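Local atomic coordinates of prolyl-tRNA synthetase (Naegleria fowleri, PDB entry 6UYH), a protein that probably catalyses the ATP-dependent attachment of proline to its cognate tRNA, as a class II aminoacyl-tRNA synthetase, and binds the inhibitor halofuginone. Residues E189-V194 against N267-S272; D218-V223 against G236-H241. One frame throughout, in Å; residues are numbered along the deposited sequence.

Contact 1 (E189-V194 against N267-S272); sequences ELYKRV and NSWGLS. With HFG (7-bromo-6-chloro-3-{3-[(2R,3S)-3-hydroxypiperidin-2-yl]-2-oxopropyl}quinazolin-4(3H)-one), chain D; ANP (phosphoaminophosphonic acid-adenylate ester), chain C.
Tyr191 and Leu271 form the heart of this contact, their side chains sliding past each other in opposite directions. The phenol ring is the main bridge from helix to strand. A chi1 of -69° sets CG of Tyr191 anti to the carbonyl carbon, beside the backbone N; ring atom CE1 comes to 3.6 Å from CB of Leu271. On one face of the ring, offset toward the rim, lies CD1 of Leu271, 4.0 Å above the plane. The Leu271 branch starts anti to its own backbone N (chi1 179°), and its second methyl, CD2, meets Val194 CG1 tip to tip at 4.1 Å.

At its far end the phenol oxygen sits close to the strand backbone. Tyr191 OH is 3.0 Å from Gly270 N, but the angle is too poor for a hydrogen bond; the hydroxyl is instead hydrogen-bonded to Gln168 OE1. The same oxygen touches Trp269 CB at 3.4 Å and approaches the indole at its edge, near CE3. Trp269 NE1 is hydrogen-bonded to OE1 of Glu183 of helix 177-198, whose Ile187 also packs against Trp269. No hydrogen bond crosses between the two segments; apolar contact carries the interface.

The strand also serves the ligands. Gly270 N lies 3.4 Å from C4' of the halofuginone piperidine, and Ser272 OG donates to N3 of the adenine of the ATP analogue at 2.8 Å; the same OG also caps the backbone N of Arg274.

Residues 189-194 of helix 177-198 run nearly parallel to 267-272 of strand 261-272, packed on the sheet. The strand is bonded through its backbone to strands 164-174 and 232-243 as its neighbours, while the side chains of Leu190, Arg193 and Val194 also touch helix 49-67.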
loop_
_atom_site.group_PDB
_atom_site.type_symbol
_atom_site.label_atom_id
_atom_site.label_comp_id
_atom_site.label_asym_id
_atom_site.label_seq_id
_atom_site.Cartn_x
_atom_site.Cartn_y
_atom_site.Cartn_z
ATOM N N GLU A 189 -7.859 -17.318 12.943
ATOM C CA GLU A 189 -7.013 -17.129 14.117
ATOM C C GLU A 189 -6.085 -15.926 13.946
ATOM O O GLU A 189 -5.833 -15.194 14.908
ATOM C CB GLU A 189 -6.218 -18.403 14.393
ATOM C CG GLU A 189 -5.089 -18.262 15.408
ATOM C CD GLU A 189 -5.563 -17.980 16.832
ATOM O OE1 GLU A 189 -6.782 -18.044 17.109
ATOM O OE2 GLU A 189 -4.702 -17.709 17.692
ATOM N N LEU A 190 -5.577 -15.686 12.732
ATOM C CA LEU A 190 -4.750 -14.500 12.523
ATOM C C LEU A 190 -5.553 -13.224 12.722
ATOM O O LEU A 190 -5.031 -12.237 13.247
ATOM C CB LEU A 190 -4.116 -14.506 11.130
ATOM C CG LEU A 190 -2.986 -15.501 10.879
ATOM C CD1 LEU A 190 -2.395 -15.253 9.491
ATOM C CD2 LEU A 190 -1.897 -15.381 11.950
ATOM N N TYR A 191 -6.824 -13.218 12.304
ATOM C CA TYR A 191 -7.663 -12.056 12.569
ATOM C C TYR A 191 -7.885 -11.876 14.067
ATOM O O TYR A 191 -7.873 -10.746 14.571
ATOM C CB TYR A 191 -9.005 -12.188 11.844
ATOM C CG TYR A 191 -8.921 -12.083 10.345
ATOM C CD1 TYR A 191 -7.811 -11.512 9.716
ATOM C CD2 TYR A 191 -9.968 -12.544 9.547
ATOM C CE1 TYR A 191 -7.749 -11.417 8.343
ATOM C CE2 TYR A 191 -9.917 -12.448 8.183
ATOM C CZ TYR A 191 -8.813 -11.885 7.577
ATOM O OH TYR A 191 -8.787 -11.795 6.201
ATOM N N LYS A 192 -8.098 -12.975 14.795
ATOM C CA LYS A 192 -8.176 -12.871 16.249
ATOM C C LYS A 192 -6.890 -12.270 16.818
ATOM O O LYS A 192 -6.934 -11.418 17.711
ATOM C CB LYS A 192 -8.456 -14.249 16.857
ATOM C CG LYS A 192 -8.373 -14.333 18.385
ATOM C CD LYS A 192 -6.993 -14.792 18.817
ATOM C CE LYS A 192 -6.997 -15.443 20.186
ATOM N NZ LYS A 192 -5.650 -16.033 20.425
ATOM N N ARG A 193 -5.730 -12.689 16.299
ATOM C CA ARG A 193 -4.470 -12.155 16.815
ATOM C C ARG A 193 -4.299 -10.673 16.486
ATOM O O ARG A 193 -3.745 -9.921 17.296
ATOM C CB ARG A 193 -3.294 -12.966 16.277
ATOM C CG ARG A 193 -3.320 -14.416 16.753
ATOM C CD ARG A 193 -2.091 -15.161 16.264
ATOM N NE ARG A 193 -0.875 -14.548 16.782
ATOM C CZ ARG A 193 0.322 -14.666 16.219
ATOM N NH1 ARG A 193 0.473 -15.388 15.113
ATOM N NH2 ARG A 193 1.365 -14.058 16.759
ATOM N N VAL A 194 -4.736 -10.231 15.302
ATOM C CA VAL A 194 -4.681 -8.798 15.002
ATOM C C VAL A 194 -5.468 -8.017 16.045
ATOM O O VAL A 194 -4.962 -7.072 16.656
ATOM C CB VAL A 194 -5.210 -8.499 13.586
ATOM C CG1 VAL A 194 -5.383 -6.964 13.398
ATOM C CG2 VAL A 194 -4.267 -9.065 12.509
ATOM N N ASN A 267 -10.883 -20.475 -1.018
ATOM C CA ASN A 267 -11.253 -19.612 0.095
ATOM C C ASN A 267 -11.037 -18.162 -0.319
ATOM O O ASN A 267 -10.253 -17.872 -1.228
ATOM C CB ASN A 267 -10.400 -19.858 1.346
ATOM C CG ASN A 267 -10.434 -21.282 1.820
ATOM O OD1 ASN A 267 -11.426 -22.002 1.648
ATOM N ND2 ASN A 267 -9.347 -21.697 2.458
ATOM N N SER A 268 -11.703 -17.245 0.384
ATOM C CA SER A 268 -11.291 -15.842 0.375
ATOM C C SER A 268 -11.538 -15.255 1.757
ATOM O O SER A 268 -12.337 -15.773 2.538
ATOM C CB SER A 268 -12.003 -15.024 -0.723
ATOM O OG SER A 268 -13.387 -14.892 -0.460
ATOM N N TRP A 269 -10.819 -14.178 2.076
ATOM C CA TRP A 269 -10.838 -13.651 3.433
ATOM C C TRP A 269 -10.394 -12.196 3.386
ATOM O O TRP A 269 -9.528 -11.840 2.587
ATOM C CB TRP A 269 -9.935 -14.472 4.379
ATOM C CG TRP A 269 -8.814 -15.284 3.697
ATOM C CD1 TRP A 269 -8.915 -16.547 3.164
ATOM C CD2 TRP A 269 -7.436 -14.887 3.518
ATOM N NE1 TRP A 269 -7.693 -16.952 2.656
ATOM C CE2 TRP A 269 -6.771 -15.955 2.861
ATOM C CE3 TRP A 269 -6.705 -13.741 3.859
ATOM C CZ2 TRP A 269 -5.411 -15.907 2.531
ATOM C CZ3 TRP A 269 -5.336 -13.691 3.520
ATOM C CH2 TRP A 269 -4.714 -14.768 2.861
ATOM N N GLY A 270 -11.008 -11.358 4.215
ATOM C CA GLY A 270 -10.671 -9.941 4.208
ATOM C C GLY A 270 -10.780 -9.309 5.577
ATOM O O GLY A 270 -11.600 -9.709 6.409
ATOM N N LEU A 271 -9.974 -8.266 5.781
ATOM C CA LEU A 271 -9.898 -7.485 7.011
ATOM C C LEU A 271 -9.656 -6.042 6.583
ATOM O O LEU A 271 -8.803 -5.813 5.724
ATOM C CB LEU A 271 -8.737 -7.981 7.890
ATOM C CG LEU A 271 -8.475 -7.284 9.226
ATOM C CD1 LEU A 271 -9.414 -7.837 10.280
ATOM C CD2 LEU A 271 -7.017 -7.455 9.644
ATOM N N SER A 272 -10.390 -5.076 7.161
ATOM C CA SER A 272 -10.369 -3.691 6.660
ATOM C C SER A 272 -9.991 -2.686 7.747
ATOM O O SER A 272 -9.816 -3.027 8.923
ATOM C CB SER A 272 -11.736 -3.298 6.101
ATOM O OG SER A 272 -12.609 -2.958 7.170
HETATM O "O4'" HFG D . -16.629 -9.134 -0.712
HETATM C C21 HFG D . -17.300 -10.084 -0.366
HETATM C "C3'" HFG D . -16.693 -11.448 -0.129
HETATM C "C2'" HFG D . -15.209 -11.459 0.260
HETATM N "N1'" HFG D . -14.337 -10.999 -0.829
HETATM C "C6'" HFG D . -12.916 -11.157 -0.497
HETATM C "C5'" HFG D . -12.537 -10.392 0.742
HETATM C "C4'" HFG D . -13.452 -10.773 1.909
HETATM C C39 HFG D . -14.912 -10.642 1.518
HETATM O "O7'" HFG D . -15.740 -11.086 2.598
HETATM C "C1'" HFG D . -18.818 -9.957 -0.168
HETATM N N3 HFG D . -19.372 -8.824 -0.905
HETATM C C4 HFG D . -19.397 -8.903 -2.291
HETATM O O11 HFG D . -19.014 -9.902 -2.872
HETATM C C10 HFG D . -19.874 -7.678 -2.946
HETATM C C5 HFG D . -19.967 -7.616 -4.335
HETATM C C2 HFG D . -19.773 -7.698 -0.237
HETATM N N1 HFG D . -20.179 -6.603 -0.771
HETATM C C9 HFG D . -20.220 -6.572 -2.166
HETATM C C8 HFG D . -20.604 -5.383 -2.786
HETATM C C7 HFG D . -20.662 -5.330 -4.169
HETATM BR BR1 HFG D . -21.084 -3.672 -4.978
HETATM C C6 HFG D . -20.379 -6.442 -4.934
HETATM CL CL1 HFG D . -20.581 -6.418 -6.660
HETATM P PG ANP C . -21.213 -5.511 6.341
HETATM O O1G ANP C . -22.471 -5.990 6.898
HETATM O O2G ANP C . -21.545 -4.561 5.113
HETATM O O3G ANP C . -20.472 -4.745 7.504
HETATM P PB ANP C . -19.878 -7.286 4.329
HETATM O O1B ANP C . -20.444 -8.598 4.054
HETATM O O2B ANP C . -20.381 -6.270 3.258
HETATM N N3B ANP C . -20.243 -6.736 5.836
HETATM P PA ANP C . -17.269 -8.139 3.415
HETATM O O1A ANP C . -17.302 -9.588 3.705
HETATM O O2A ANP C . -17.558 -7.881 1.973
HETATM O O3A ANP C . -18.328 -7.325 4.275
HETATM O "O5'" ANP C . -15.895 -7.384 3.782
HETATM C "C5'" ANP C . -14.781 -7.898 4.549
HETATM C "C4'" ANP C . -14.675 -7.061 5.796
HETATM O "O4'" ANP C . -14.520 -5.669 5.440
HETATM C "C3'" ANP C . -15.931 -7.102 6.653
HETATM O "O3'" ANP C . -15.908 -8.227 7.523
HETATM C "C2'" ANP C . -15.860 -5.779 7.418
HETATM O "O2'" ANP C . -15.139 -5.947 8.632
HETATM C "C1'" ANP C . -15.133 -4.851 6.424
HETATM N N9 ANP C . -16.015 -3.907 5.749
HETATM C C8 ANP C . -17.123 -4.200 4.995
HETATM N N7 ANP C . -17.728 -3.149 4.499
HETATM C C5 ANP C . -16.963 -2.084 4.958
HETATM C C6 ANP C . -17.076 -0.693 4.783
HETATM N N6 ANP C . -18.006 -0.108 4.025
HETATM N N1 ANP C . -16.166 0.090 5.406
HETATM C C2 ANP C . -15.200 -0.491 6.124
HETATM N N3 ANP C . -14.983 -1.789 6.343
HETATM C C4 ANP C . -15.908 -2.538 5.733
#

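Contact 2 (D218-V223 against G236-H241); sequences DYTTTV and GGTSHH. With ANP (phosphoaminophosphonic acid-adenylate ester), chain C; HFG (7-bromo-6-chloro-3-{3-[(2R,3S)-3-hydroxypiperidin-2-yl]-2-oxopropyl}quinazolin-4(3H)-one), chain D.
His241 rests on Tyr219, its CB over one face of the phenol ring, 3.6 Å from the centroid: a CH-pi contact offset toward the rim. The two side chains cross obliquely, their ring planes 43° apart. Tyr219 CG lies between its backbone N and carbonyl carbon (chi1 65°), and its hydroxyl is hydrogen-bonded to Asp181 on helix 177-198. The imidazole has polar partners at both nitrogens: ND1 pairs with Asn267 OD1, NE2 is hydrogen-bonded to a water (2.9 Å), and that water donates to Asp218 OD2. Asp218 OD1 is hydrogen-bonded to Asn245.

The backbone beneath is a classic beta bulge. Asp218 N and Tyr219 N both point to His241 O, each in a weak bond, while His241 N returns a firmer one to Tyr219 O at 3.0 Å. Beyond it Thr221 and Ser239 form a regular antiparallel hydrogen-bonded pair, and Thr221 OG1 adds a second grip on Ser239 O, in the carbonyl plane on a lone pair.

At the other end Val223 turns CG2 to the glycine backbone, 3.8 Å from Gly237 N, a buried atom without a polar partner. Val223 O accepts a hydrogen bond from Gly236 N (2.8 Å).

On the face opposite Tyr219, Thr221 and His241, Thr220 OG1 is hydrogen-bonded to His240 ND1, consistent with fixing the ring whose NE2 donates to halofuginone O7' (2.8 Å). Thr238 OG1 is hydrogen-bonded to ribose O3' of the ATP analogue. This beta hairpin belongs to the antiparallel active-site sheet of class II synthetases.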
loop_
_atom_site.group_PDB
_atom_site.type_symbol
_atom_site.label_atom_id
_atom_site.label_comp_id
_atom_site.label_asym_id
_atom_site.label_seq_id
_atom_site.Cartn_x
_atom_site.Cartn_y
_atom_site.Cartn_z
ATOM N N ASP A 218 -19.616 -21.648 0.697
ATOM C CA ASP A 218 -20.202 -22.796 1.381
ATOM C C ASP A 218 -20.444 -22.475 2.848
ATOM O O ASP A 218 -21.509 -22.794 3.390
ATOM C CB ASP A 218 -19.307 -24.025 1.234
ATOM C CG ASP A 218 -19.532 -24.753 -0.086
ATOM O OD1 ASP A 218 -20.530 -24.453 -0.780
ATOM O OD2 ASP A 218 -18.708 -25.626 -0.432
ATOM N N TYR A 219 -19.474 -21.842 3.508
ATOM C CA TYR A 219 -19.687 -21.350 4.861
ATOM C C TYR A 219 -18.768 -20.163 5.110
ATOM O O TYR A 219 -17.708 -20.040 4.489
ATOM C CB TYR A 219 -19.456 -22.438 5.915
ATOM C CG TYR A 219 -18.041 -22.971 6.016
ATOM C CD1 TYR A 219 -17.676 -24.157 5.379
ATOM C CD2 TYR A 219 -17.081 -22.314 6.774
ATOM C CE1 TYR A 219 -16.390 -24.662 5.479
ATOM C CE2 TYR A 219 -15.785 -22.802 6.868
ATOM C CZ TYR A 219 -15.451 -23.973 6.225
ATOM O OH TYR A 219 -14.175 -24.463 6.331
ATOM N N THR A 220 -19.192 -19.292 6.029
ATOM C CA THR A 220 -18.497 -18.051 6.344
ATOM C C THR A 220 -18.175 -18.021 7.830
ATOM O O THR A 220 -19.060 -18.267 8.661
ATOM C CB THR A 220 -19.359 -16.838 5.972
ATOM O OG1 THR A 220 -19.539 -16.793 4.552
ATOM C CG2 THR A 220 -18.708 -15.541 6.431
ATOM N N THR A 221 -16.920 -17.724 8.165
ATOM C CA THR A 221 -16.538 -17.526 9.555
ATOM C C THR A 221 -16.245 -16.048 9.782
ATOM O O THR A 221 -15.926 -15.310 8.846
ATOM C CB THR A 221 -15.316 -18.383 9.960
ATOM O OG1 THR A 221 -14.139 -17.942 9.257
ATOM C CG2 THR A 221 -15.576 -19.869 9.662
ATOM N N THR A 222 -16.391 -15.614 11.036
ATOM C CA THR A 222 -16.238 -14.207 11.386
ATOM C C THR A 222 -15.576 -14.099 12.752
ATOM O O THR A 222 -15.652 -15.023 13.561
ATOM C CB THR A 222 -17.619 -13.498 11.396
ATOM O OG1 THR A 222 -17.473 -12.132 11.789
ATOM C CG2 THR A 222 -18.584 -14.190 12.355
ATOM N N VAL A 223 -14.904 -12.974 12.998
ATOM C CA VAL A 223 -14.565 -12.557 14.358
ATOM C C VAL A 223 -15.496 -11.406 14.721
ATOM O O VAL A 223 -15.490 -10.355 14.067
ATOM C CB VAL A 223 -13.086 -12.161 14.510
ATOM C CG1 VAL A 223 -12.212 -13.419 14.560
ATOM C CG2 VAL A 223 -12.620 -11.243 13.364
ATOM N N GLY A 236 -15.955 -8.055 12.547
ATOM C CA GLY A 236 -14.599 -7.540 12.542
ATOM C C GLY A 236 -13.697 -8.001 11.423
ATOM O O GLY A 236 -12.637 -7.411 11.224
ATOM N N GLY A 237 -14.086 -9.034 10.680
ATOM C CA GLY A 237 -13.239 -9.613 9.648
ATOM C C GLY A 237 -13.841 -10.945 9.248
ATOM O O GLY A 237 -14.604 -11.522 10.024
ATOM N N THR A 238 -13.529 -11.445 8.061
ATOM C CA THR A 238 -14.330 -12.511 7.475
ATOM C C THR A 238 -13.425 -13.524 6.795
ATOM O O THR A 238 -12.488 -13.142 6.100
ATOM C CB THR A 238 -15.314 -11.925 6.463
ATOM O OG1 THR A 238 -15.999 -10.810 7.054
ATOM C CG2 THR A 238 -16.331 -12.953 6.090
ATOM N N SER A 239 -13.715 -14.815 6.965
ATOM C CA SER A 239 -12.932 -15.852 6.291
ATOM C C SER A 239 -13.884 -16.920 5.754
ATOM O O SER A 239 -14.542 -17.617 6.534
ATOM C CB SER A 239 -11.894 -16.445 7.247
ATOM O OG SER A 239 -11.070 -17.394 6.595
ATOM N N HIS A 240 -13.964 -17.032 4.426
ATOM C CA HIS A 240 -14.926 -17.885 3.732
ATOM C C HIS A 240 -14.263 -19.146 3.212
ATOM O O HIS A 240 -13.175 -19.083 2.636
ATOM C CB HIS A 240 -15.523 -17.193 2.503
ATOM C CG HIS A 240 -16.098 -15.841 2.755
ATOM N ND1 HIS A 240 -17.308 -15.655 3.385
ATOM C CD2 HIS A 240 -15.654 -14.609 2.414
ATOM C CE1 HIS A 240 -17.572 -14.364 3.449
ATOM N NE2 HIS A 240 -16.587 -13.708 2.860
ATOM N N HIS A 241 -14.962 -20.277 3.331
ATOM C CA HIS A 241 -14.715 -21.409 2.447
ATOM C C HIS A 241 -15.683 -21.313 1.272
ATOM O O HIS A 241 -16.905 -21.343 1.459
ATOM C CB HIS A 241 -14.870 -22.744 3.170
ATOM C CG HIS A 241 -14.652 -23.932 2.278
ATOM N ND1 HIS A 241 -13.528 -24.072 1.489
ATOM C CD2 HIS A 241 -15.417 -25.020 2.035
ATOM C CE1 HIS A 241 -13.610 -25.196 0.801
ATOM N NE2 HIS A 241 -14.747 -25.794 1.115
HETATM P PG ANP C . -21.213 -5.511 6.341
HETATM O O1G ANP C . -22.471 -5.990 6.898
HETATM O O2G ANP C . -21.545 -4.561 5.113
HETATM O O3G ANP C . -20.472 -4.745 7.504
HETATM P PB ANP C . -19.878 -7.286 4.329
HETATM O O1B ANP C . -20.444 -8.598 4.054
HETATM O O2B ANP C . -20.381 -6.270 3.258
HETATM N N3B ANP C . -20.243 -6.736 5.836
HETATM P PA ANP C . -17.269 -8.139 3.415
HETATM O O1A ANP C . -17.302 -9.588 3.705
HETATM O O2A ANP C . -17.558 -7.881 1.973
HETATM O O3A ANP C . -18.328 -7.325 4.275
HETATM O "O5'" ANP C . -15.895 -7.384 3.782
HETATM C "C5'" ANP C . -14.781 -7.898 4.549
HETATM C "C4'" ANP C . -14.675 -7.061 5.796
HETATM O "O4'" ANP C . -14.520 -5.669 5.440
HETATM C "C3'" ANP C . -15.931 -7.102 6.653
HETATM O "O3'" ANP C . -15.908 -8.227 7.523
HETATM C "C2'" ANP C . -15.860 -5.779 7.418
HETATM O "O2'" ANP C . -15.139 -5.947 8.632
HETATM C "C1'" ANP C . -15.133 -4.851 6.424
HETATM N N9 ANP C . -16.015 -3.907 5.749
HETATM C C8 ANP C . -17.123 -4.200 4.995
HETATM N N7 ANP C . -17.728 -3.149 4.499
HETATM C C5 ANP C . -16.963 -2.084 4.958
HETATM C C6 ANP C . -17.076 -0.693 4.783
HETATM N N6 ANP C . -18.006 -0.108 4.025
HETATM N N1 ANP C . -16.166 0.090 5.406
HETATM C C2 ANP C . -15.200 -0.491 6.124
HETATM N N3 ANP C . -14.983 -1.789 6.343
HETATM C C4 ANP C . -15.908 -2.538 5.733
HETATM O "O4'" HFG D . -16.629 -9.134 -0.712
HETATM C C21 HFG D . -17.300 -10.084 -0.366
HETATM C "C3'" HFG D . -16.693 -11.448 -0.129
HETATM C "C2'" HFG D . -15.209 -11.459 0.260
HETATM N "N1'" HFG D . -14.337 -10.999 -0.829
HETATM C "C6'" HFG D . -12.916 -11.157 -0.497
HETATM C "C5'" HFG D . -12.537 -10.392 0.742
HETATM C "C4'" HFG D . -13.452 -10.773 1.909
HETATM C C39 HFG D . -14.912 -10.642 1.518
HETATM O "O7'" HFG D . -15.740 -11.086 2.598
HETATM C "C1'" HFG D . -18.818 -9.957 -0.168
HETATM N N3 HFG D . -19.372 -8.824 -0.905
HETATM C C4 HFG D . -19.397 -8.903 -2.291
HETATM O O11 HFG D . -19.014 -9.902 -2.872
HETATM C C10 HFG D . -19.874 -7.678 -2.946
HETATM C C5 HFG D . -19.967 -7.616 -4.335
HETATM C C2 HFG D . -19.773 -7.698 -0.237
HETATM N N1 HFG D . -20.179 -6.603 -0.771
HETATM C C9 HFG D . -20.220 -6.572 -2.166
HETATM C C8 HFG D . -20.604 -5.383 -2.786
HETATM C C7 HFG D . -20.662 -5.330 -4.169
HETATM BR BR1 HFG D . -21.084 -3.672 -4.978
HETATM C C6 HFG D . -20.379 -6.442 -4.934
HETATM CL CL1 HFG D . -20.581 -6.418 -6.660
HETATM O O HOH W 1 -16.979 -27.360 0.231
HETATM O O HOH W 2 -17.736 -10.395 9.604
#

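Both contacts are buried, though contact 2 reaches an exposed end at Asp218. They meet at adjacent strands of one sheet, where Ser268 O lies 2.8 Å from His240 N, a probable hydrogen bond, and contact 2 is nested within the chain loop that contact 1 closes. Their chemistry differs with their place: contact 1 is a helix laid on the sheet and held by apolar side chains, whereas contact 2 is strand pairing, with backbone bonds, threonine hydroxyls and waters, over roughly twice the buried area. Helix 177-198 reaches both, meeting Thr221 and His241 as well. Each supplies residues to both ligands: contact 1 reaches an adenine nitrogen and carbons of the piperidine, contact 2 the ribose and piperidine hydroxyls.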